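PDB 6GZW: Dye type peroxidase A from Streptomyces lividans 1326, which probably uses its haem to reduce hydrogen peroxide while oxidising dyes and other substrates, as in other dye-decolourising peroxidases. Local coordinates for residues G363-E366 with G367-V370. Sequence-based numbering, arbitrary orientation.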
loop_
_atom_site.group_PDB
_atom_site.type_symbol
_atom_site.label_atom_id
_atom_site.label_comp_id
_atom_site.label_asym_id
_atom_site.label_seq_id
_atom_site.Cartn_x
_atom_site.Cartn_y
_atom_site.Cartn_z
ATOM N N GLY A 363 5.038 7.373 -26.803
ATOM C CA GLY A 363 3.628 7.368 -26.437
ATOM C C GLY A 363 2.759 7.081 -27.642
ATOM O O GLY A 363 3.179 7.253 -28.795
ATOM N N ALA A 364 1.553 6.628 -27.368
ATOM C CA ALA A 364 0.547 6.431 -28.421
ATOM C C ALA A 364 0.002 7.767 -28.928
ATOM O O ALA A 364 -0.465 8.580 -28.140
ATOM C CB ALA A 364 -0.591 5.617 -27.850
ATOM N N ALA A 365 0.043 7.989 -30.241
ATOM C CA ALA A 365 -0.706 9.102 -30.833
ATOM C C ALA A 365 -2.198 8.755 -30.787
ATOM O O ALA A 365 -2.568 7.576 -30.658
ATOM C CB ALA A 365 -0.261 9.358 -32.277
ATOM N N GLU A 366 -3.046 9.775 -30.880
ATOM C CA GLU A 366 -4.484 9.551 -31.103
ATOM C C GLU A 366 -4.695 8.578 -32.280
ATOM O O GLU A 366 -4.043 8.690 -33.310
ATOM C CB GLU A 366 -5.222 10.878 -31.349
ATOM C CG GLU A 366 -6.745 10.781 -31.388
ATOM C CD GLU A 366 -7.344 10.298 -30.078
ATOM O OE1 GLU A 366 -7.346 9.074 -29.831
ATOM O OE2 GLU A 366 -7.827 11.141 -29.300
ATOM N N GLY A 367 -5.566 7.591 -32.091
ATOM C CA GLY A 367 -5.785 6.535 -33.086
ATOM C C GLY A 367 -4.758 5.412 -33.147
ATOM O O GLY A 367 -4.801 4.592 -34.069
ATOM N N GLU A 368 -3.826 5.363 -32.183
ATOM C CA GLU A 368 -2.786 4.337 -32.161
ATOM C C GLU A 368 -2.775 3.618 -30.827
ATOM O O GLU A 368 -3.367 4.077 -29.849
ATOM C CB GLU A 368 -1.385 4.934 -32.291
ATOM C CG GLU A 368 -1.087 5.768 -33.509
ATOM C CD GLU A 368 0.387 6.141 -33.564
ATOM O OE1 GLU A 368 1.020 6.320 -32.478
ATOM O OE2 GLU A 368 0.923 6.211 -34.695
ATOM N N TYR A 369 -2.053 2.502 -30.832
ATOM C CA TYR A 369 -1.710 1.769 -29.615
ATOM C C TYR A 369 -0.195 1.797 -29.361
ATOM O O TYR A 369 0.623 1.975 -30.280
ATOM C CB TYR A 369 -2.249 0.324 -29.650
ATOM C CG TYR A 369 -1.667 -0.635 -30.670
ATOM C CD1 TYR A 369 -2.230 -0.763 -31.955
ATOM C CD2 TYR A 369 -0.605 -1.468 -30.350
ATOM C CE1 TYR A 369 -1.717 -1.679 -32.883
ATOM C CE2 TYR A 369 -0.081 -2.380 -31.266
ATOM C CZ TYR A 369 -0.636 -2.497 -32.538
ATOM O OH TYR A 369 -0.096 -3.408 -33.435
ATOM N N VAL A 370 0.170 1.581 -28.096
ATOM C CA VAL A 370 1.569 1.585 -27.680
ATOM C C VAL A 370 2.292 0.387 -28.304
ATOM O O VAL A 370 1.813 -0.749 -28.228
ATOM C CB VAL A 370 1.687 1.555 -26.132
ATOM C CG1 VAL A 370 3.153 1.452 -25.717
ATOM C CG2 VAL A 370 1.022 2.792 -25.542
#
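Glu368 reaches back across the turn to Ala365, where Glu368 OE1 accepts a hydrogen bond from Ala365 N at 3.0 Å. The donor comes in from above the carboxylate plane, 36° out of it, while the Ala365 methyl sits against the same end of the side chain, CB 3.3 Å from OE1. What carries the carboxylate there is a CG set anti to the carbonyl carbon (chi1 -58°) and a chain extended beyond it. The other oxygen, OE2, faces Arg373 in a long, weak ion pair. From Ala365 to Glu368 the backbone makes a type II beta turn, closed by the hydrogen bond from Glu368 N to Ala365 O, 3.0 Å; Gly367 takes the third position with a positive phi (79°), which by itself favours glycine. This reversal belongs to the loop linking strand 350-360 of the ferredoxin-like, C-terminal half to the short helix 372-375. On the outer side of the turn, Glu366 folds at chi2 and curls onto the next residue: OE1 offers its anti lone pair to Gly367 N in a bent bond of 3.2 Å. Further down the two arms, the buried Ala364 CB lies against Val370 CG2 at 4.0 Å, while Tyr369 points away and packs on helix 43-61.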